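Long-range contacts in lipoate-protein ligase, putative (Streptococcus pneumoniae, PDB 1VQZ), which is a putative lipoate-protein ligase, with a region of the lipoyl protein ligase A/B family followed by a bacterial lipoate protein ligase C-terminal region: residues I264-G269 / A328-E333; D302-V307 / L315-T320; F292-V297 / I323-A328; K254-N259 / E272-V277. All blocks are in the same frame, centred on the assembly; numbering follows the deposited sequence.

Contact 1: I264-G269 / A328-E333; sequences IKFTSG and AGISRE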
loop_
_atom_site.group_PDB
_atom_site.type_symbol
_atom_site.label_atom_id
_atom_site.label_comp_id
_atom_site.label_asym_id
_atom_site.label_seq_id
_atom_site.Cartn_x
_atom_site.Cartn_y
_atom_site.Cartn_z
ATOM N N ILE A 264 -4.544 20.152 3.539
ATOM C CA ILE A 264 -5.161 19.980 4.855
ATOM C C ILE A 264 -4.755 18.626 5.357
ATOM O O ILE A 264 -4.740 17.642 4.603
ATOM C CB ILE A 264 -6.729 20.145 4.851
ATOM C CG1 ILE A 264 -7.108 21.577 4.466
ATOM C CG2 ILE A 264 -7.292 19.914 6.239
ATOM C CD1 ILE A 264 -8.607 21.826 4.209
ATOM N N LYS A 265 -4.410 18.600 6.637
ATOM C CA LYS A 265 -4.070 17.365 7.363
ATOM C C LYS A 265 -5.244 17.015 8.257
ATOM O O LYS A 265 -5.643 17.812 9.133
ATOM C CB LYS A 265 -2.819 17.607 8.162
ATOM C CG LYS A 265 -2.209 16.436 8.834
ATOM C CD LYS A 265 -0.841 16.847 9.472
ATOM C CE LYS A 265 0.066 17.695 8.490
ATOM N NZ LYS A 265 1.539 17.696 8.818
ATOM N N PHE A 266 -5.866 15.889 7.925
ATOM C CA PHE A 266 -6.941 15.308 8.696
ATOM C C PHE A 266 -6.367 14.128 9.513
ATOM O O PHE A 266 -5.265 13.659 9.262
ATOM C CB PHE A 266 -8.071 14.834 7.801
ATOM C CG PHE A 266 -8.650 15.903 6.900
ATOM C CD1 PHE A 266 -9.584 16.790 7.366
ATOM C CD2 PHE A 266 -8.270 15.976 5.556
ATOM C CE1 PHE A 266 -10.144 17.789 6.522
ATOM C CE2 PHE A 266 -8.800 16.938 4.721
ATOM C CZ PHE A 266 -9.762 17.861 5.211
ATOM N N THR A 267 -7.137 13.686 10.488
ATOM C CA THR A 267 -6.763 12.574 11.352
ATOM C C THR A 267 -6.443 11.342 10.538
ATOM O O THR A 267 -5.477 10.673 10.813
ATOM C CB THR A 267 -7.922 12.205 12.318
ATOM O OG1 THR A 267 -8.240 13.339 13.120
ATOM C CG2 THR A 267 -7.521 11.054 13.227
ATOM N N SER A 268 -7.236 11.075 9.516
ATOM C CA SER A 268 -7.056 9.872 8.700
ATOM C C SER A 268 -6.246 10.146 7.418
ATOM O O SER A 268 -6.160 9.318 6.520
ATOM C CB SER A 268 -8.434 9.267 8.397
ATOM O OG SER A 268 -8.985 8.760 9.586
ATOM N N GLY A 269 -5.594 11.283 7.351
ATOM C CA GLY A 269 -4.704 11.531 6.235
ATOM C C GLY A 269 -4.588 12.975 5.822
ATOM O O GLY A 269 -5.491 13.779 5.951
ATOM N N ALA A 328 -10.617 6.772 3.213
ATOM C CA ALA A 328 -11.118 6.123 4.433
ATOM C C ALA A 328 -10.954 7.071 5.638
ATOM O O ALA A 328 -9.874 7.650 5.866
ATOM C CB ALA A 328 -10.409 4.771 4.677
ATOM N N GLY A 329 -12.052 7.274 6.348
ATOM C CA GLY A 329 -12.101 8.114 7.534
ATOM C C GLY A 329 -12.178 9.608 7.337
ATOM O O GLY A 329 -12.110 10.379 8.311
ATOM N N ILE A 330 -12.335 10.038 6.098
ATOM C CA ILE A 330 -12.457 11.460 5.768
ATOM C C ILE A 330 -13.756 11.688 5.022
ATOM O O ILE A 330 -14.078 10.944 4.092
ATOM C CB ILE A 330 -11.247 11.942 4.921
ATOM C CG1 ILE A 330 -9.938 11.457 5.549
ATOM C CG2 ILE A 330 -11.254 13.506 4.781
ATOM C CD1 ILE A 330 -8.681 11.834 4.741
ATOM N N SER A 331 -14.493 12.713 5.450
ATOM C CA SER A 331 -15.840 13.003 4.951
ATOM C C SER A 331 -15.831 13.782 3.652
ATOM O O SER A 331 -14.802 14.403 3.271
ATOM C CB SER A 331 -16.670 13.743 6.011
ATOM O OG SER A 331 -16.316 15.104 6.166
ATOM N N ARG A 332 -16.991 13.778 2.985
ATOM C CA ARG A 332 -17.189 14.581 1.768
ATOM C C ARG A 332 -17.030 16.070 2.040
ATOM O O ARG A 332 -16.461 16.800 1.232
ATOM C CB ARG A 332 -18.569 14.331 1.159
ATOM C CG ARG A 332 -18.728 12.948 0.553
ATOM C CD ARG A 332 -20.187 12.659 0.157
ATOM N NE ARG A 332 -20.305 11.311 -0.396
ATOM C CZ ARG A 332 -20.417 10.214 0.348
ATOM N NH1 ARG A 332 -20.506 10.321 1.672
ATOM N NH2 ARG A 332 -20.495 9.018 -0.227
ATOM N N GLU A 333 -17.537 16.493 3.192
ATOM C CA GLU A 333 -17.426 17.873 3.652
ATOM C C GLU A 333 -15.960 18.246 3.839
ATOM O O GLU A 333 -15.545 19.347 3.490
ATOM C CB GLU A 333 -18.186 18.096 4.955
ATOM C CG GLU A 333 -19.679 18.068 4.836
ATOM C CD GLU A 333 -20.267 16.677 4.725
ATOM O OE1 GLU A 333 -19.559 15.663 4.878
ATOM O OE2 GLU A 333 -21.472 16.618 4.494
HETATM O O HOH W 1 -7.560 7.582 5.053
HETATM O O HOH W 2 -9.980 12.113 9.221
HETATM O O HOH W 3 -11.200 9.592 10.960
#

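Contact 2: D302-V307 / L315-T320; sequences DVLRGV and LKALKT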
loop_
_atom_site.group_PDB
_atom_site.type_symbol
_atom_site.label_atom_id
_atom_site.label_comp_id
_atom_site.label_asym_id
_atom_site.label_seq_id
_atom_site.Cartn_x
_atom_site.Cartn_y
_atom_site.Cartn_z
ATOM N N ASP A 302 -12.020 12.763 -11.488
ATOM C CA ASP A 302 -12.854 12.728 -12.696
ATOM C C ASP A 302 -14.226 13.379 -12.497
ATOM O O ASP A 302 -14.709 14.079 -13.378
ATOM C CB ASP A 302 -13.004 11.311 -13.219
ATOM C CG ASP A 302 -11.708 10.755 -13.822
ATOM O OD1 ASP A 302 -10.719 11.509 -14.032
ATOM O OD2 ASP A 302 -11.685 9.540 -14.068
ATOM N N VAL A 303 -14.812 13.185 -11.327
ATOM C CA VAL A 303 -16.120 13.724 -11.006
ATOM C C VAL A 303 -16.044 15.216 -10.721
ATOM O O VAL A 303 -17.044 15.895 -10.810
ATOM C CB VAL A 303 -16.828 12.949 -9.824
ATOM C CG1 VAL A 303 -16.216 13.222 -8.469
ATOM C CG2 VAL A 303 -18.315 13.314 -9.747
ATOM N N LEU A 304 -14.862 15.740 -10.406
ATOM C CA LEU A 304 -14.749 17.154 -10.038
ATOM C C LEU A 304 -14.421 18.053 -11.213
ATOM O O LEU A 304 -14.670 19.256 -11.181
ATOM C CB LEU A 304 -13.724 17.335 -8.916
ATOM C CG LEU A 304 -14.204 16.879 -7.524
ATOM C CD1 LEU A 304 -13.141 17.086 -6.509
ATOM C CD2 LEU A 304 -15.516 17.531 -7.057
ATOM N N ARG A 305 -13.838 17.450 -12.236
ATOM C CA ARG A 305 -13.505 18.131 -13.469
ATOM C C ARG A 305 -14.778 18.722 -14.122
ATOM O O ARG A 305 -15.754 18.031 -14.291
ATOM C CB ARG A 305 -12.785 17.160 -14.408
ATOM C CG ARG A 305 -11.615 17.761 -15.114
ATOM C CD ARG A 305 -10.843 16.737 -15.915
ATOM N NE ARG A 305 -9.673 16.242 -15.200
ATOM C CZ ARG A 305 -9.502 15.003 -14.748
ATOM N NH1 ARG A 305 -10.449 14.074 -14.897
ATOM N NH2 ARG A 305 -8.374 14.713 -14.124
ATOM N N GLY A 306 -14.748 20.024 -14.414
ATOM C CA GLY A 306 -15.878 20.764 -14.982
ATOM C C GLY A 306 -16.882 21.265 -13.951
ATOM O O GLY A 306 -17.857 21.944 -14.289
ATOM N N VAL A 307 -16.692 20.901 -12.692
ATOM C CA VAL A 307 -17.541 21.440 -11.616
ATOM C C VAL A 307 -17.155 22.897 -11.283
ATOM O O VAL A 307 -15.983 23.290 -11.368
ATOM C CB VAL A 307 -17.490 20.528 -10.374
ATOM C CG1 VAL A 307 -18.306 21.083 -9.200
ATOM C CG2 VAL A 307 -18.003 19.119 -10.760
ATOM N N LEU A 315 -19.139 19.856 -3.150
ATOM C CA LEU A 315 -19.784 18.936 -2.206
ATOM C C LEU A 315 -20.882 18.096 -2.870
ATOM O O LEU A 315 -20.948 16.862 -2.690
ATOM C CB LEU A 315 -20.347 19.703 -1.001
ATOM C CG LEU A 315 -20.924 18.791 0.094
ATOM C CD1 LEU A 315 -19.915 17.740 0.580
ATOM C CD2 LEU A 315 -21.464 19.596 1.270
ATOM N N LYS A 316 -21.746 18.769 -3.618
ATOM C CA LYS A 316 -22.819 18.115 -4.369
ATOM C C LYS A 316 -22.279 16.991 -5.285
ATOM O O LYS A 316 -22.796 15.879 -5.314
ATOM C CB LYS A 316 -23.593 19.180 -5.154
ATOM C CG LYS A 316 -24.915 18.763 -5.639
ATOM C CD LYS A 316 -25.898 19.939 -5.765
ATOM C CE LYS A 316 -27.216 19.476 -6.422
ATOM N NZ LYS A 316 -28.409 20.329 -6.031
ATOM N N ALA A 317 -21.184 17.273 -5.980
ATOM C CA ALA A 317 -20.516 16.289 -6.823
ATOM C C ALA A 317 -19.989 15.110 -5.999
ATOM O O ALA A 317 -20.090 13.909 -6.396
ATOM C CB ALA A 317 -19.339 16.937 -7.613
ATOM N N LEU A 318 -19.447 15.419 -4.839
ATOM C CA LEU A 318 -18.887 14.369 -4.008
ATOM C C LEU A 318 -19.964 13.436 -3.437
ATOM O O LEU A 318 -19.697 12.244 -3.141
ATOM C CB LEU A 318 -18.027 14.947 -2.910
ATOM C CG LEU A 318 -16.702 15.611 -3.330
ATOM C CD1 LEU A 318 -16.076 16.270 -2.075
ATOM C CD2 LEU A 318 -15.749 14.602 -3.932
ATOM N N LYS A 319 -21.165 13.970 -3.244
ATOM C CA LYS A 319 -22.312 13.158 -2.787
ATOM C C LYS A 319 -22.906 12.283 -3.904
ATOM O O LYS A 319 -23.898 11.598 -3.659
ATOM C CB LYS A 319 -23.422 14.021 -2.165
ATOM C CG LYS A 319 -22.915 15.020 -1.166
ATOM C CD LYS A 319 -23.889 15.649 -0.272
ATOM C CE LYS A 319 -23.931 14.939 1.086
ATOM N NZ LYS A 319 -22.551 14.623 1.643
ATOM N N THR A 320 -22.318 12.293 -5.102
ATOM C CA THR A 320 -22.724 11.383 -6.188
ATOM C C THR A 320 -21.805 10.150 -6.277
ATOM O O THR A 320 -21.956 9.322 -7.177
ATOM C CB THR A 320 -22.774 12.062 -7.575
ATOM O OG1 THR A 320 -21.449 12.401 -7.991
ATOM C CG2 THR A 320 -23.626 13.289 -7.556
#

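Contact 3: F292-V297 / I323-A328; sequences FGIEDV and ITRYFA. With EDO (1,2-ethanediol), chain S.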
loop_
_atom_site.group_PDB
_atom_site.type_symbol
_atom_site.label_atom_id
_atom_site.label_comp_id
_atom_site.label_asym_id
_atom_site.label_seq_id
_atom_site.Cartn_x
_atom_site.Cartn_y
_atom_site.Cartn_z
ATOM N N PHE A 292 -5.815 6.752 2.804
ATOM C CA PHE A 292 -5.978 5.443 2.231
ATOM C C PHE A 292 -7.342 5.305 1.619
ATOM O O PHE A 292 -8.319 5.618 2.246
ATOM C CB PHE A 292 -5.829 4.354 3.286
ATOM C CG PHE A 292 -6.104 3.016 2.737
ATOM C CD1 PHE A 292 -5.127 2.362 1.975
ATOM C CD2 PHE A 292 -7.372 2.448 2.843
ATOM C CE1 PHE A 292 -5.393 1.145 1.391
ATOM C CE2 PHE A 292 -7.643 1.204 2.254
ATOM C CZ PHE A 292 -6.648 0.572 1.518
ATOM N N GLY A 293 -7.386 4.757 0.403
ATOM C CA GLY A 293 -8.602 4.338 -0.234
ATOM C C GLY A 293 -8.277 3.082 -1.005
ATOM O O GLY A 293 -7.153 2.901 -1.544
ATOM N N ILE A 294 -9.254 2.208 -1.078
ATOM C CA ILE A 294 -9.087 0.908 -1.776
ATOM C C ILE A 294 -8.930 1.086 -3.290
ATOM O O ILE A 294 -8.264 0.291 -3.938
ATOM C CB ILE A 294 -10.281 -0.040 -1.499
ATOM C CG1 ILE A 294 -10.262 -0.530 -0.061
ATOM C CG2 ILE A 294 -10.211 -1.267 -2.377
ATOM C CD1 ILE A 294 -11.632 -1.031 0.385
ATOM N N GLU A 295 -9.581 2.109 -3.829
ATOM C CA GLU A 295 -9.538 2.500 -5.251
ATOM C C GLU A 295 -8.860 3.828 -5.431
ATOM O O GLU A 295 -8.918 4.674 -4.558
ATOM C CB GLU A 295 -10.940 2.609 -5.869
ATOM C CG GLU A 295 -11.707 1.352 -5.738
ATOM C CD GLU A 295 -12.913 1.276 -6.656
ATOM O OE1 GLU A 295 -12.741 1.311 -7.877
ATOM O OE2 GLU A 295 -14.013 1.100 -6.139
ATOM N N ASP A 296 -8.221 3.952 -6.592
ATOM C CA ASP A 296 -7.479 5.134 -7.063
ATOM C C ASP A 296 -8.325 6.430 -7.029
ATOM O O ASP A 296 -9.460 6.458 -7.496
ATOM C CB ASP A 296 -7.016 4.874 -8.487
ATOM C CG ASP A 296 -5.852 5.735 -8.898
ATOM O OD1 ASP A 296 -6.010 6.958 -8.991
ATOM O OD2 ASP A 296 -4.775 5.162 -9.170
ATOM N N VAL A 297 -7.731 7.471 -6.472
ATOM C CA VAL A 297 -8.343 8.802 -6.331
ATOM C C VAL A 297 -8.652 9.474 -7.691
ATOM O O VAL A 297 -9.403 10.445 -7.744
ATOM C CB VAL A 297 -7.501 9.735 -5.357
ATOM C CG1 VAL A 297 -6.355 10.379 -6.058
ATOM C CG2 VAL A 297 -8.360 10.789 -4.731
ATOM N N ILE A 323 -17.550 7.885 -1.160
ATOM C CA ILE A 323 -16.332 8.550 -0.757
ATOM C C ILE A 323 -15.423 7.579 -0.008
ATOM O O ILE A 323 -14.166 7.731 -0.031
ATOM C CB ILE A 323 -16.615 9.827 0.121
ATOM C CG1 ILE A 323 -15.392 10.745 0.179
ATOM C CG2 ILE A 323 -17.059 9.444 1.534
ATOM C CD1 ILE A 323 -15.092 11.495 -1.128
ATOM N N THR A 324 -16.041 6.573 0.608
ATOM C CA THR A 324 -15.308 5.630 1.451
ATOM C C THR A 324 -14.394 4.719 0.640
ATOM O O THR A 324 -13.438 4.137 1.201
ATOM C CB THR A 324 -16.247 4.782 2.341
ATOM O OG1 THR A 324 -17.053 3.867 1.555
ATOM C CG2 THR A 324 -17.140 5.727 3.100
ATOM N N ARG A 325 -14.620 4.648 -0.678
ATOM C CA ARG A 325 -13.733 3.862 -1.540
ATOM C C ARG A 325 -12.441 4.579 -1.755
ATOM O O ARG A 325 -11.475 3.941 -2.137
ATOM C CB ARG A 325 -14.383 3.580 -2.888
ATOM C CG ARG A 325 -15.716 2.817 -2.811
ATOM C CD ARG A 325 -15.484 1.389 -2.352
ATOM N NE ARG A 325 -14.915 0.557 -3.412
ATOM C CZ ARG A 325 -14.563 -0.723 -3.271
ATOM N NH1 ARG A 325 -14.708 -1.355 -2.105
ATOM N NH2 ARG A 325 -14.087 -1.384 -4.312
ATOM N N TYR A 326 -12.427 5.893 -1.524
ATOM C CA TYR A 326 -11.285 6.766 -1.925
ATOM C C TYR A 326 -10.519 7.381 -0.759
ATOM O O TYR A 326 -9.271 7.551 -0.835
ATOM C CB TYR A 326 -11.801 7.854 -2.875
ATOM C CG TYR A 326 -12.512 7.237 -4.053
ATOM C CD1 TYR A 326 -11.793 6.537 -5.026
ATOM C CD2 TYR A 326 -13.900 7.281 -4.149
ATOM C CE1 TYR A 326 -12.445 5.940 -6.088
ATOM C CE2 TYR A 326 -14.574 6.691 -5.197
ATOM C CZ TYR A 326 -13.853 6.004 -6.149
ATOM O OH TYR A 326 -14.512 5.378 -7.153
ATOM N N PHE A 327 -11.258 7.797 0.270
ATOM C CA PHE A 327 -10.669 8.442 1.457
ATOM C C PHE A 327 -11.245 7.823 2.715
ATOM O O PHE A 327 -12.267 8.254 3.208
ATOM C CB PHE A 327 -10.887 9.965 1.479
ATOM C CG PHE A 327 -10.515 10.688 0.198
ATOM C CD1 PHE A 327 -11.463 10.909 -0.796
ATOM C CD2 PHE A 327 -9.267 11.238 0.033
ATOM C CE1 PHE A 327 -11.135 11.624 -1.966
ATOM C CE2 PHE A 327 -8.942 11.934 -1.096
ATOM C CZ PHE A 327 -9.881 12.117 -2.121
ATOM N N ALA A 328 -10.617 6.772 3.213
ATOM C CA ALA A 328 -11.118 6.123 4.433
ATOM C C ALA A 328 -10.954 7.071 5.638
ATOM O O ALA A 328 -9.874 7.650 5.866
ATOM C CB ALA A 328 -10.409 4.771 4.677
HETATM C C1 EDO S . -2.662 8.475 -10.002
HETATM O O1 EDO S . -4.136 8.642 -9.958
HETATM C C2 EDO S . -1.934 7.888 -8.769
HETATM O O2 EDO S . -0.730 7.085 -8.952
HETATM O O HOH W 1 -7.560 7.582 5.053
HETATM O O HOH W 4 -11.347 2.562 0.902
HETATM O O HOH W 5 -7.620 6.774 -2.951
HETATM O O HOH W 6 -13.161 3.879 -8.670
HETATM O O HOH W 7 -16.104 2.944 -6.677
#

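Contact 4: K254-N259 / E272-V277; sequences KSPEFN and EVFANV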
loop_
_atom_site.group_PDB
_atom_site.type_symbol
_atom_site.label_atom_id
_atom_site.label_comp_id
_atom_site.label_asym_id
_atom_site.label_seq_id
_atom_site.Cartn_x
_atom_site.Cartn_y
_atom_site.Cartn_z
ATOM N N LYS A 254 5.685 14.117 -12.613
ATOM C CA LYS A 254 5.588 15.505 -13.012
ATOM C C LYS A 254 4.551 16.276 -12.205
ATOM O O LYS A 254 3.494 15.767 -11.868
ATOM C CB LYS A 254 5.260 15.611 -14.515
ATOM N N SER A 255 4.858 17.533 -11.930
ATOM C CA SER A 255 3.879 18.432 -11.310
ATOM C C SER A 255 2.733 18.700 -12.267
ATOM O O SER A 255 2.968 18.811 -13.456
ATOM C CB SER A 255 4.532 19.757 -10.955
ATOM O OG SER A 255 5.749 19.526 -10.269
ATOM N N PRO A 256 1.490 18.788 -11.752
ATOM C CA PRO A 256 0.358 19.123 -12.645
ATOM C C PRO A 256 0.277 20.603 -12.993
ATOM O O PRO A 256 0.925 21.433 -12.364
ATOM C CB PRO A 256 -0.875 18.688 -11.831
ATOM C CG PRO A 256 -0.431 18.859 -10.384
ATOM C CD PRO A 256 1.059 18.582 -10.353
ATOM N N GLU A 257 -0.520 20.934 -13.996
ATOM C CA GLU A 257 -0.857 22.322 -14.234
ATOM C C GLU A 257 -1.861 22.792 -13.174
ATOM O O GLU A 257 -2.867 22.136 -12.942
ATOM C CB GLU A 257 -1.406 22.504 -15.659
ATOM C CG GLU A 257 -0.392 22.128 -16.757
ATOM C CD GLU A 257 0.894 22.942 -16.670
ATOM O OE1 GLU A 257 0.795 24.190 -16.592
ATOM O OE2 GLU A 257 1.995 22.334 -16.670
ATOM N N PHE A 258 -1.554 23.896 -12.492
ATOM C CA PHE A 258 -2.454 24.381 -11.441
ATOM C C PHE A 258 -2.260 25.837 -11.203
ATOM O O PHE A 258 -1.192 26.361 -11.405
ATOM C CB PHE A 258 -2.277 23.612 -10.118
ATOM C CG PHE A 258 -0.972 23.872 -9.419
ATOM C CD1 PHE A 258 0.185 23.196 -9.797
ATOM C CD2 PHE A 258 -0.899 24.797 -8.376
ATOM C CE1 PHE A 258 1.397 23.422 -9.137
ATOM C CE2 PHE A 258 0.327 25.066 -7.728
ATOM C CZ PHE A 258 1.471 24.386 -8.107
ATOM N N ASN A 259 -3.336 26.515 -10.855
ATOM C CA ASN A 259 -3.238 27.874 -10.387
ATOM C C ASN A 259 -3.757 27.945 -8.962
ATOM O O ASN A 259 -3.833 29.020 -8.398
ATOM C CB ASN A 259 -3.942 28.872 -11.333
ATOM C CG ASN A 259 -5.425 28.539 -11.598
ATOM O OD1 ASN A 259 -5.973 27.576 -11.059
ATOM N ND2 ASN A 259 -6.069 29.353 -12.447
ATOM N N GLU A 272 -3.704 16.917 -0.315
ATOM C CA GLU A 272 -3.096 18.021 -1.051
ATOM C C GLU A 272 -3.713 18.099 -2.437
ATOM O O GLU A 272 -3.682 17.141 -3.191
ATOM C CB GLU A 272 -1.605 17.821 -1.179
ATOM C CG GLU A 272 -0.849 19.074 -1.711
ATOM C CD GLU A 272 0.661 18.875 -1.807
ATOM O OE1 GLU A 272 1.111 17.723 -2.055
ATOM O OE2 GLU A 272 1.394 19.901 -1.667
ATOM N N VAL A 273 -4.265 19.254 -2.758
ATOM C CA VAL A 273 -5.017 19.436 -3.984
ATOM C C VAL A 273 -4.372 20.470 -4.892
ATOM O O VAL A 273 -4.182 21.620 -4.522
ATOM C CB VAL A 273 -6.435 19.915 -3.682
ATOM C CG1 VAL A 273 -7.209 20.122 -5.013
ATOM C CG2 VAL A 273 -7.139 18.969 -2.749
ATOM N N PHE A 274 -4.065 20.064 -6.108
ATOM C CA PHE A 274 -3.577 21.004 -7.115
ATOM C C PHE A 274 -4.683 21.181 -8.192
ATOM O O PHE A 274 -4.964 20.268 -8.955
ATOM C CB PHE A 274 -2.283 20.492 -7.772
ATOM C CG PHE A 274 -1.121 20.327 -6.824
ATOM C CD1 PHE A 274 -0.948 19.156 -6.113
ATOM C CD2 PHE A 274 -0.163 21.320 -6.697
ATOM C CE1 PHE A 274 0.155 18.988 -5.277
ATOM C CE2 PHE A 274 0.929 21.167 -5.841
ATOM C CZ PHE A 274 1.079 19.978 -5.136
ATOM N N ALA A 275 -5.291 22.354 -8.251
ATOM C CA ALA A 275 -6.398 22.605 -9.195
ATOM C C ALA A 275 -6.083 23.722 -10.162
ATOM O O ALA A 275 -5.530 24.763 -9.762
ATOM C CB ALA A 275 -7.649 22.921 -8.453
ATOM N N ASN A 276 -6.446 23.499 -11.429
ATOM C CA ASN A 276 -6.446 24.538 -12.457
ATOM C C ASN A 276 -7.882 24.999 -12.692
ATOM O O ASN A 276 -8.715 24.239 -13.197
ATOM C CB ASN A 276 -5.858 23.982 -13.753
ATOM C CG ASN A 276 -5.299 25.045 -14.621
ATOM O OD1 ASN A 276 -4.662 25.980 -14.143
ATOM N ND2 ASN A 276 -5.519 24.924 -15.909
ATOM N N VAL A 277 -8.151 26.241 -12.282
ATOM C CA VAL A 277 -9.478 26.831 -12.277
ATOM C C VAL A 277 -9.478 27.935 -13.332
ATOM O O VAL A 277 -8.633 28.852 -13.305
ATOM C CB VAL A 277 -9.841 27.410 -10.888
ATOM C CG1 VAL A 277 -11.210 28.163 -10.935
ATOM C CG2 VAL A 277 -9.850 26.317 -9.813
HETATM O O HOH W 8 -4.355 20.308 -11.684
#

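Contact 1: I264-G269 / A328-E333
Ser268 and Gly329 mark the closest backbone approach, their CA atoms 5.5 Å apart, where the type I beta turn Phe266 to Gly269 faces the loop leading into helix 332-339. Phe266 and Gly269 close the turn as a hydrogen-bonded pair, each N donating to the other's O.

Ile330 is the main apolar partner. Ile330 CG2 sits over one face of the Phe266 ring, 4.1 Å from the centroid and 18° off the normal, a position consistent with a CH-pi contact. The methyl is displaced toward the rim, nearest CD2, and Ile264 CG2 covers the opposite face. The two side chains cross at about a right angle. With chi1 of -47°, Ile330 CG1 lies beside its own backbone N and meets Ser268 CB at 3.9 Å, while CD1 reaches Gly269 O at 3.9 Å. Ser268 CB also packs on Ala328 O at 3.3 Å.

The polar part of the contact is carried by water. One water accepts from Ser268 N and donates to Gly329 O, another joins Ser268 OG to that same oxygen, and a third donates to Ser268 O and Ala328 O.

The turn links antiparallel strands 260-266 and 269-278. Ser331 is the N-cap of helix 332-339, on which Phe266 touches Glu334 and Ile330 touches Ile335, so the contact fastens the hairpin end to the start of that helix.

Contact 2: D302-V307 / L315-T320
Val303 makes the first touch along 302-307, its CG2 lying 3.7 Å from Thr320 OG1 and 3.8 Å from Ala317 O. A chi1 of 72° places CG1 between the backbone N and the carbonyl carbon and leaves CG2 anti to N, on the side facing Ala317 and Thr320. The hydroxyl it meets is already committed: Thr320 OG1 donates to Ala317 O at 2.6 Å, in the carbonyl plane and on a lone pair, and Thr320 N binds the same oxygen.

Leu304 follows, with CD2 resting on Ala317 CB at 3.9 Å and on Leu318 CD2 at 4.3 Å. Arg305 leaves the helical conformation and turns back to Asp302, its NH1 forming a salt bridge to Asp302 OD1 at 2.7 Å that lies in the guanidinium plane. The type II turn Leu304 to Val307 then brings Val307 CG2 to within 4.1 Å of Ala317 CB. That one methyl is therefore met by Leu304, Val307 and, more loosely, Val303.

This apolar seam joins the end of helix 298-304 to the end of helix 311-318. Helix 332-339 adjoins it, Leu304 touching Val339 and Leu318 touching Ile335, while Arg305 reaches Asp284 and Val307 pairs with Ile282 on strand 281-289.

Contact 3: F292-V297 / I323-A328
Glu295 and Arg325 meet with their carboxylate and guanidinium planes 80° apart, nearly perpendicular. Arg325 grips side-on, NE at 2.9 Å and NH2 at 3.1 Å from the single oxygen Glu295 OE2, which lies close to the guanidinium plane. NE uses the anti lone pair of OE2, whereas NH2 approaches from well above the carboxylate plane. Bends at chi2 and chi3 (-69° and -75°) fold the arginine chain back toward the glutamate. Over one guanidinium face stands Ile294 CG2, offset toward the rim.

The Tyr326 ring lies beside the Glu295 chain, CE1 being 3.7 Å from Glu295 CB, and Arg325 CB covers one of its faces. Its hydroxyl is linked to Glu295 OE1 and OE2, through one water each. Val297 CG2 packs tightly on the Phe327 ring, 3.3 Å from CZ, and Ala328 CB sits at the edge of the Phe292 ring.

Backbone bonds hold these groups in position: Ala328 N donates to Phe292 O at 2.7 Å, and Glu295 N to Arg325 O at 3.1 Å. Between them Gly293 CA comes within 3.3 Å of Tyr326 O in a CA-H...O contact.

Asp296 OD1 caps Ala298 N at the start of helix 298-304 and also binds a 1,2-ethanediol. The carboxylate of Glu295 offsets the charge of Arg325, and the ring of Tyr150 on strand 141-151 adds a cation-pi contact. The salt bridge would probably favour the charged forms of Glu295 and Arg325, while the Tyr150 contact ties this loop pair to the large sheet.

Contact 4: K254-N259 / E272-V277
Phe258 and Asn259 both hold CG between the backbone N and the carbonyl carbon (chi1 69° and 56°), which sets CG of Phe258 on the side of Phe274 and CG of Asn259 on the side of Val277. The two aromatic side chains lie side by side and point the same way, yet their ring planes stand 70° apart with centroids separated by 4.8 Å. This is an edge-to-face pair in which Phe274 supplies the edge: its CD2 lies 3.5 Å above the centre of the Phe258 face. Pro256 adds to the same cluster, its CG resting 3.6 Å from Phe274 CB and its side chain crossing that of Phe274 at about a right angle.

The Asn259 amide takes both backbone polar atoms of Val277. Val277 N donates to Asn259 OD1 at 2.8 Å, and Asn259 ND2 donates to Val277 O at 2.7 Å, each bond nearly straight and the latter in the amide plane. Asn259 N also binds Ala275 O at 3.0 Å, with the donor tilted from the carbonyl plane. Two acceptors, Asn259 OD1 and Ala275 O, are brought to 3.1 Å by this arrangement, a spacing that is probably mildly repulsive and is offset by the donors each oxygen receives. A water bridges Glu257 O and Phe274 O, and Asn276 CB packs against Glu257 O while its ND2 binds Gln283.

Val260, the next residue, also pairs with Ala275 by backbone. By meeting both N and O of Val277, the Asn259 amide probably stands in for a backbone peptide beside the strand, where 254-259 has no regular strand structure.

How the contacts relate
All four contacts lie in the C-terminal part of the chain. Contact 4 closes before contacts 2 and 3 open and alternates along the chain with contact 1, whose loop encloses contact 3, which in turn encloses contact 2. Contacts 1 and 4 reach the neighbouring strands 260-266 and 269-278, with centres about 20 Å apart. Contacts 1 and 3 are the closest pair, centres about 11 Å apart, sharing Ala328 and a water. Contact 2 joins contact 1 through Arg332 NE and Leu318 O, a probable hydrogen bond between helix regions 332-339 and 311-318. Contacts 1 and 4 thus involve the small sheet, contact 2 packs two helix ends, and contact 3 joins the loops flanking those helices, also touching strand 141-151 of the large sheet.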